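Long-range contacts in 2,3-dihydroxybenzoate-AMP ligase (Mycobacterium smegmatis, PDB 5KEI), which belongs to the ANL superfamily of AMP-binding enzymes, which join a large N-terminal part built around several beta sheets to a small C-terminal domain: residues 21-25 with 204-208; 374-378 with 446-452; 384-388 with 427-431. All coordinates share one frame; numbering follows the deposited sequence.

Overall arrangement
The three contacts lie in different parts of an ANL-type fold. Interaction 1 fastens a loop near the N-terminus to strand 207-212 of a mixed sheet. Interactions 2 and 3 both reach the four-stranded antiparallel sheet, one at each outermost strand: 450-455 in interaction 2 and 385-389 in interaction 3. Along the chain interaction 1 closes first, and interaction 3 is nested within the loop closed by interaction 2. Their centres are about 19 Å apart, yet L450 touches I386 and I388; interaction 1 is centred about 33 Å from interaction 2 and 21 Å from interaction 3. Interaction 2 thus joins the small sheet to strand 378-379, an outermost strand of the nine-stranded sheet, while interaction 3 packs a turn against strand 385-389.

Interaction 1. Residues 21-25 with 204-208; sequences LLAGF and PAAPA
F25 lays one face of its ring on the pyrrolidine of P207. The evidence for a CH-pi contact is direct: P207 CD stands 3.5 Å from the centroid of the F25 ring and only 6° off the ring normal, so this methylene is almost exactly over the centre. The neighbouring P207 CG leans to one side of the same face and comes within 3.4 Å of F25 CD1. What carries the ring to this place is the first torsion of F25 (chi1 -176°), which sets CG opposite the backbone nitrogen and sends the ring out toward the proline.

L21 approaches the same proline with a single methyl: L21 CD1 is 3.7 Å from P207 CG and 3.8 Å from P207 CB. Residues 21-24 have helical backbone angles, and L21 and F25, four positions apart, both direct their CB atoms at the other segment, so that P207 CG is touched by both side chains. The proline opens strand 207-212, which runs in a seven-stranded mixed sheet between strands 121-124 and 222-226; the contact thus seats a loop preceding helix 30-38 against the start of that strand, next to the outermost strand 222-226. P224 of strand 222-226 touches both F25 and P207, while L21 also meets F416.

At the far end of the phenyl ring the carbonyl of A205 arrives obliquely, its O atom 3.5 Å from F25 CE2. L22 makes a looser approach, L22 CD2 lying 4.5 Å from A206 CB. No hydrogen bond crosses between the two segments.

Interaction 2. Residues 374-378 with 446-452; sequences NTQGR and LAGYLEV
L446 meets T375 and N374 with its two methyl branches: CD2 lies 3.9 Å from T375 CG2, and CD1 touches N374 CB. It begins a type II turn ending at Y449. The Y449 ring takes R378 CD over one face, 4.0 Å from its centroid and offset toward the rim, in a CH-pi contact. With chi1 at 63°, R378 starts between its backbone N and carbonyl carbon, then runs extended across the ring; its NE makes a weak hydrogen bond of 3.2 Å to Y449 OH, a water links that hydroxyl to R378 NH2, and D367 is a further, weak partner. Nearer the backbone, Y449 CB packs on T375 CG2, 3.6 Å away. L450 is held through its backbone: L450 N donates to G377 O at 3.0 Å, and L450 O accepts from Q376 N at 2.9 Å. Past E451, V452 N bonds to Q376 OE1 at 2.9 Å, in the plane of that amide carbonyl; the bend of Q376 at chi2 (63°) brings the oxygen there, and Q351 accepts from NE2. The backbone bonds at L450 are thus followed by one to a side-chain amide, whose rotation is fixed by bonds at both oxygen and nitrogen.

Interaction 3. Residues 384-388 with 427-431; sequences DEIRI and SPDGF
R387 crosses F431 with its aliphatic portion over the ring. R387 CD is 3.7 Å from the centroid of the F431 ring and 12° off the normal, a CH-pi contact centred on the face. The arginine bends at chi3 (62°), and its guanidinium stands perpendicular to the phenyl plane, presenting its edge: NH1 is 3.7 Å from F431 CD1. With the guanidinium so turned and R387 CZ 5.0 Å from the ring centroid, any cation-pi attraction is weak at most. E385 meets the ring at its rim, where the backbone O lies near the ring plane, 3.6 Å from F431 CE2.

Farther along, R387 NH1 faces D429 OD2 at 3.8 Å, a long salt bridge whose two planar groups are inclined to one another. The acid sits in a tight turn held by backbone bonds from S427 N to F431 O, 2.9 Å, and from G430 N to S427 O; D429 N also makes a weak bond to S427 OG. The turn precedes strand 432-440, whereas R387 and E385 belong to strand 385-389. Strand 402-407 runs between these two in the antiparallel sheet, so F431 reaches across an intervening strand, and L405 of that strand touches both F431 and R387. E385 is anchored by a salt bridge from OE1 to R407, and R387 has a further long, weak ion pair with E395.

With no hydrogen bond between the segments, the contact rests on carbon-to-ring packing, and the loosely paired arginine charge probably adds only modest electrostatic attraction.

Interaction 1. Residues 21-25 with 204-208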
loop_
_atom_site.group_PDB
_atom_site.type_symbol
_atom_site.label_atom_id
_atom_site.label_comp_id
_atom_site.label_asym_id
_atom_site.label_seq_id
_atom_site.Cartn_x
_atom_site.Cartn_y
_atom_site.Cartn_z
ATOM N N LEU A 21 -15.494 7.736 9.556
ATOM C CA LEU A 21 -14.946 6.644 8.767
ATOM C C LEU A 21 -15.622 6.663 7.408
ATOM O O LEU A 21 -14.955 6.575 6.389
ATOM C CB LEU A 21 -15.147 5.289 9.449
ATOM C CG LEU A 21 -14.817 4.078 8.562
ATOM C CD1 LEU A 21 -13.403 4.172 8.032
ATOM C CD2 LEU A 21 -15.016 2.734 9.275
ATOM N N LEU A 22 -16.944 6.813 7.402
ATOM C CA LEU A 22 -17.711 6.830 6.155
ATOM C C LEU A 22 -17.502 8.134 5.390
ATOM O O LEU A 22 -17.619 8.175 4.159
ATOM C CB LEU A 22 -19.199 6.603 6.435
ATOM C CG LEU A 22 -19.488 5.169 6.889
ATOM C CD1 LEU A 22 -20.985 4.867 6.935
ATOM C CD2 LEU A 22 -18.752 4.160 5.989
ATOM N N ALA A 23 -17.162 9.187 6.123
ATOM C CA ALA A 23 -16.967 10.506 5.522
ATOM C C ALA A 23 -15.760 10.562 4.589
ATOM O O ALA A 23 -15.769 11.306 3.603
ATOM C CB ALA A 23 -16.832 11.569 6.611
ATOM N N GLY A 24 -14.725 9.787 4.904
ATOM C CA GLY A 24 -13.504 9.787 4.118
ATOM C C GLY A 24 -13.467 8.708 3.056
ATOM O O GLY A 24 -12.542 8.651 2.238
ATOM N N PHE A 25 -14.500 7.868 3.063
ATOM C CA PHE A 25 -14.542 6.654 2.258
ATOM C C PHE A 25 -15.376 6.805 0.979
ATOM O O PHE A 25 -16.502 7.297 0.999
ATOM C CB PHE A 25 -15.073 5.504 3.115
ATOM C CG PHE A 25 -15.082 4.176 2.418
ATOM C CD1 PHE A 25 -13.918 3.648 1.878
ATOM C CD2 PHE A 25 -16.257 3.449 2.300
ATOM C CE1 PHE A 25 -13.922 2.414 1.230
ATOM C CE2 PHE A 25 -16.268 2.216 1.646
ATOM C CZ PHE A 25 -15.090 1.703 1.106
ATOM N N PRO A 204 -19.062 -5.007 6.121
ATOM C CA PRO A 204 -17.913 -5.661 5.490
ATOM C C PRO A 204 -17.482 -4.963 4.188
ATOM O O PRO A 204 -16.336 -5.114 3.739
ATOM C CB PRO A 204 -18.420 -7.091 5.240
ATOM C CG PRO A 204 -19.893 -6.986 5.232
ATOM C CD PRO A 204 -20.214 -5.917 6.234
ATOM N N ALA A 205 -18.381 -4.180 3.608
ATOM C CA ALA A 205 -18.033 -3.352 2.466
ATOM C C ALA A 205 -17.504 -1.958 2.888
ATOM O O ALA A 205 -17.308 -1.091 2.041
ATOM C CB ALA A 205 -19.232 -3.206 1.546
ATOM N N ALA A 206 -17.287 -1.761 4.190
ATOM C CA ALA A 206 -16.636 -0.567 4.734
ATOM C C ALA A 206 -15.167 -0.891 5.008
ATOM O O ALA A 206 -14.816 -2.076 5.060
ATOM C CB ALA A 206 -17.343 -0.104 6.027
ATOM N N PRO A 207 -14.308 0.146 5.190
ATOM C CA PRO A 207 -12.880 -0.061 5.463
ATOM C C PRO A 207 -12.594 -0.963 6.656
ATOM O O PRO A 207 -13.160 -0.762 7.712
ATOM C CB PRO A 207 -12.373 1.361 5.747
ATOM C CG PRO A 207 -13.235 2.218 4.923
ATOM C CD PRO A 207 -14.596 1.580 4.956
ATOM N N ALA A 208 -11.715 -1.943 6.472
ATOM C CA ALA A 208 -11.252 -2.765 7.567
ATOM C C ALA A 208 -9.981 -2.160 8.128
ATOM O O ALA A 208 -9.802 -2.113 9.347
ATOM C CB ALA A 208 -10.998 -4.190 7.106
#

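Interaction 2. Residues 374-378 with 446-452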
loop_
_atom_site.group_PDB
_atom_site.type_symbol
_atom_site.label_atom_id
_atom_site.label_comp_id
_atom_site.label_asym_id
_atom_site.label_seq_id
_atom_site.Cartn_x
_atom_site.Cartn_y
_atom_site.Cartn_z
ATOM N N ASN A 374 10.839 -12.848 -17.926
ATOM C CA ASN A 374 10.698 -11.660 -18.763
ATOM C C ASN A 374 9.382 -10.911 -18.629
ATOM O O ASN A 374 9.136 -9.971 -19.393
ATOM C CB ASN A 374 10.889 -12.026 -20.235
ATOM C CG ASN A 374 12.255 -12.594 -20.509
ATOM O OD1 ASN A 374 13.195 -11.859 -20.789
ATOM N ND2 ASN A 374 12.373 -13.912 -20.432
ATOM N N THR A 375 8.523 -11.336 -17.699
ATOM C CA THR A 375 7.238 -10.655 -17.500
ATOM C C THR A 375 7.037 -10.261 -16.040
ATOM O O THR A 375 7.692 -10.794 -15.151
ATOM C CB THR A 375 6.015 -11.530 -17.962
ATOM O OG1 THR A 375 5.749 -12.573 -17.009
ATOM C CG2 THR A 375 6.267 -12.143 -19.333
ATOM N N GLN A 376 6.123 -9.329 -15.794
ATOM C CA GLN A 376 5.711 -9.043 -14.426
ATOM C C GLN A 376 4.275 -9.554 -14.181
ATOM O O GLN A 376 3.497 -8.911 -13.474
ATOM C CB GLN A 376 5.813 -7.540 -14.122
ATOM C CG GLN A 376 7.236 -7.002 -13.982
ATOM C CD GLN A 376 8.064 -7.124 -15.251
ATOM O OE1 GLN A 376 7.808 -6.434 -16.255
ATOM N NE2 GLN A 376 9.077 -8.005 -15.215
ATOM N N GLY A 377 3.936 -10.704 -14.772
ATOM C CA GLY A 377 2.680 -11.388 -14.478
ATOM C C GLY A 377 1.429 -10.908 -15.199
ATOM O O GLY A 377 1.514 -10.218 -16.216
ATOM N N ARG A 378 0.260 -11.296 -14.697
ATOM C CA ARG A 378 -1.007 -10.835 -15.261
ATOM C C ARG A 378 -2.012 -10.809 -14.103
ATOM O O ARG A 378 -1.718 -11.384 -13.044
ATOM C CB ARG A 378 -1.465 -11.732 -16.453
ATOM C CG ARG A 378 -1.753 -13.190 -16.118
ATOM C CD ARG A 378 -2.125 -14.039 -17.350
ATOM N NE ARG A 378 -2.137 -15.452 -16.978
ATOM C CZ ARG A 378 -3.198 -16.085 -16.490
ATOM N NH1 ARG A 378 -4.341 -15.442 -16.353
ATOM N NH2 ARG A 378 -3.122 -17.361 -16.136
ATOM N N LEU A 446 4.975 -14.781 -24.613
ATOM C CA LEU A 446 4.699 -13.899 -23.475
ATOM C C LEU A 446 3.335 -13.236 -23.615
ATOM O O LEU A 446 3.017 -12.300 -22.881
ATOM C CB LEU A 446 5.780 -12.819 -23.335
ATOM C CG LEU A 446 7.245 -13.268 -23.348
ATOM C CD1 LEU A 446 8.169 -12.084 -23.121
ATOM C CD2 LEU A 446 7.509 -14.376 -22.324
ATOM N N ALA A 447 2.533 -13.728 -24.551
ATOM C CA ALA A 447 1.210 -13.161 -24.809
ATOM C C ALA A 447 0.308 -13.217 -23.578
ATOM O O ALA A 447 0.234 -14.237 -22.902
ATOM C CB ALA A 447 0.546 -13.887 -25.969
ATOM N N GLY A 448 -0.388 -12.118 -23.301
ATOM C CA GLY A 448 -1.285 -12.052 -22.155
ATOM C C GLY A 448 -0.628 -11.427 -20.936
ATOM O O GLY A 448 -1.306 -11.001 -19.994
ATOM N N TYR A 449 0.699 -11.361 -20.955
ATOM C CA TYR A 449 1.438 -10.899 -19.793
ATOM C C TYR A 449 1.864 -9.437 -19.923
ATOM O O TYR A 449 1.953 -8.883 -21.023
ATOM C CB TYR A 449 2.638 -11.821 -19.537
ATOM C CG TYR A 449 2.186 -13.139 -18.938
ATOM C CD1 TYR A 449 2.186 -13.333 -17.560
ATOM C CD2 TYR A 449 1.708 -14.175 -19.752
ATOM C CE1 TYR A 449 1.739 -14.532 -16.994
ATOM C CE2 TYR A 449 1.252 -15.378 -19.201
ATOM C CZ TYR A 449 1.265 -15.550 -17.814
ATOM O OH TYR A 449 0.823 -16.739 -17.249
ATOM N N LEU A 450 2.092 -8.825 -18.768
ATOM C CA LEU A 450 2.514 -7.441 -18.671
ATOM C C LEU A 450 4.030 -7.287 -18.620
ATOM O O LEU A 450 4.726 -8.144 -18.080
ATOM C CB LEU A 450 1.912 -6.805 -17.419
ATOM C CG LEU A 450 0.434 -6.457 -17.482
ATOM C CD1 LEU A 450 0.017 -5.736 -16.201
ATOM C CD2 LEU A 450 0.170 -5.607 -18.709
ATOM N N GLU A 451 4.536 -6.183 -19.166
ATOM C CA GLU A 451 5.895 -5.744 -18.846
ATOM C C GLU A 451 5.920 -4.284 -18.407
ATOM O O GLU A 451 5.376 -3.419 -19.094
ATOM C CB GLU A 451 6.839 -5.918 -20.023
ATOM C CG GLU A 451 8.221 -5.368 -19.710
ATOM C CD GLU A 451 9.195 -5.504 -20.860
ATOM O OE1 GLU A 451 8.752 -5.433 -22.027
ATOM O OE2 GLU A 451 10.400 -5.692 -20.590
ATOM N N VAL A 452 6.548 -4.019 -17.262
ATOM C CA VAL A 452 6.666 -2.662 -16.727
ATOM C C VAL A 452 7.914 -2.010 -17.300
ATOM O O VAL A 452 9.020 -2.544 -17.159
ATOM C CB VAL A 452 6.751 -2.647 -15.176
ATOM C CG1 VAL A 452 6.998 -1.250 -14.688
ATOM C CG2 VAL A 452 5.477 -3.219 -14.538
HETATM O O HOH W 1 -0.594 -19.295 -16.689
#

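Interaction 3. Residues 384-388 with 427-431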
loop_
_atom_site.group_PDB
_atom_site.type_symbol
_atom_site.label_atom_id
_atom_site.label_comp_id
_atom_site.label_asym_id
_atom_site.label_seq_id
_atom_site.Cartn_x
_atom_site.Cartn_y
_atom_site.Cartn_z
ATOM N N ASP A 384 -10.608 -8.141 -12.853
ATOM C CA ASP A 384 -9.686 -7.007 -12.879
ATOM C C ASP A 384 -9.691 -6.444 -14.284
ATOM O O ASP A 384 -9.466 -7.180 -15.247
ATOM C CB ASP A 384 -8.260 -7.400 -12.487
ATOM C CG ASP A 384 -8.059 -7.480 -10.983
ATOM O OD1 ASP A 384 -8.614 -6.631 -10.242
ATOM O OD2 ASP A 384 -7.347 -8.409 -10.542
ATOM N N GLU A 385 -9.963 -5.148 -14.385
ATOM C CA GLU A 385 -10.039 -4.438 -15.654
ATOM C C GLU A 385 -8.817 -3.546 -15.857
ATOM O O GLU A 385 -8.610 -2.591 -15.102
ATOM C CB GLU A 385 -11.302 -3.584 -15.703
ATOM C CG GLU A 385 -12.537 -4.249 -15.154
ATOM C CD GLU A 385 -13.739 -3.321 -15.184
ATOM O OE1 GLU A 385 -14.011 -2.767 -16.271
ATOM O OE2 GLU A 385 -14.398 -3.133 -14.126
ATOM N N ILE A 386 -8.001 -3.834 -16.862
ATOM C CA ILE A 386 -6.881 -2.944 -17.089
ATOM C C ILE A 386 -7.014 -2.210 -18.414
ATOM O O ILE A 386 -7.426 -2.769 -19.430
ATOM C CB ILE A 386 -5.515 -3.686 -17.012
ATOM C CG1 ILE A 386 -5.135 -4.364 -18.328
ATOM C CG2 ILE A 386 -5.497 -4.662 -15.833
ATOM C CD1 ILE A 386 -3.725 -4.981 -18.320
ATOM N N ARG A 387 -6.696 -0.926 -18.366
ATOM C CA ARG A 387 -6.566 -0.120 -19.560
ATOM C C ARG A 387 -5.120 0.362 -19.676
ATOM O O ARG A 387 -4.517 0.786 -18.697
ATOM C CB ARG A 387 -7.538 1.060 -19.524
ATOM C CG ARG A 387 -9.002 0.653 -19.546
ATOM C CD ARG A 387 -9.905 1.825 -19.160
ATOM N NE ARG A 387 -9.799 2.939 -20.104
ATOM C CZ ARG A 387 -10.368 4.126 -19.926
ATOM N NH1 ARG A 387 -11.085 4.361 -18.831
ATOM N NH2 ARG A 387 -10.211 5.080 -20.840
ATOM N N ILE A 388 -4.558 0.245 -20.869
ATOM C CA ILE A 388 -3.257 0.807 -21.157
ATOM C C ILE A 388 -3.484 1.950 -22.148
ATOM O O ILE A 388 -3.882 1.720 -23.298
ATOM C CB ILE A 388 -2.294 -0.254 -21.716
ATOM C CG1 ILE A 388 -2.214 -1.444 -20.750
ATOM C CG2 ILE A 388 -0.923 0.350 -21.935
ATOM C CD1 ILE A 388 -1.183 -2.494 -21.123
ATOM N N SER A 427 -9.710 8.399 -13.080
ATOM C CA SER A 427 -10.645 8.404 -14.208
ATOM C C SER A 427 -12.090 8.820 -13.844
ATOM O O SER A 427 -12.554 8.584 -12.727
ATOM C CB SER A 427 -10.626 6.986 -14.822
ATOM O OG SER A 427 -11.700 6.719 -15.697
ATOM N N PRO A 428 -12.816 9.450 -14.785
ATOM C CA PRO A 428 -14.233 9.743 -14.507
ATOM C C PRO A 428 -15.065 8.463 -14.360
ATOM O O PRO A 428 -16.049 8.455 -13.625
ATOM C CB PRO A 428 -14.679 10.551 -15.734
ATOM C CG PRO A 428 -13.409 11.090 -16.331
ATOM C CD PRO A 428 -12.363 10.046 -16.056
ATOM N N ASP A 429 -14.661 7.400 -15.059
ATOM C CA ASP A 429 -15.299 6.088 -14.946
ATOM C C ASP A 429 -15.000 5.416 -13.623
ATOM O O ASP A 429 -15.693 4.476 -13.231
ATOM C CB ASP A 429 -14.841 5.152 -16.063
ATOM C CG ASP A 429 -15.370 5.551 -17.409
ATOM O OD1 ASP A 429 -16.394 6.274 -17.466
ATOM O OD2 ASP A 429 -14.758 5.137 -18.414
ATOM N N GLY A 430 -13.942 5.871 -12.960
ATOM C CA GLY A 430 -13.537 5.285 -11.696
ATOM C C GLY A 430 -12.375 4.308 -11.805
ATOM O O GLY A 430 -12.226 3.443 -10.951
ATOM N N PHE A 431 -11.568 4.436 -12.856
ATOM C CA PHE A 431 -10.305 3.709 -12.946
ATOM C C PHE A 431 -9.217 4.469 -12.185
ATOM O O PHE A 431 -9.115 5.697 -12.290
ATOM C CB PHE A 431 -9.879 3.508 -14.406
ATOM C CG PHE A 431 -10.647 2.423 -15.134
ATOM C CD1 PHE A 431 -11.920 2.655 -15.614
ATOM C CD2 PHE A 431 -10.081 1.171 -15.346
ATOM C CE1 PHE A 431 -12.612 1.663 -16.285
ATOM C CE2 PHE A 431 -10.772 0.174 -16.017
ATOM C CZ PHE A 431 -12.035 0.428 -16.483
#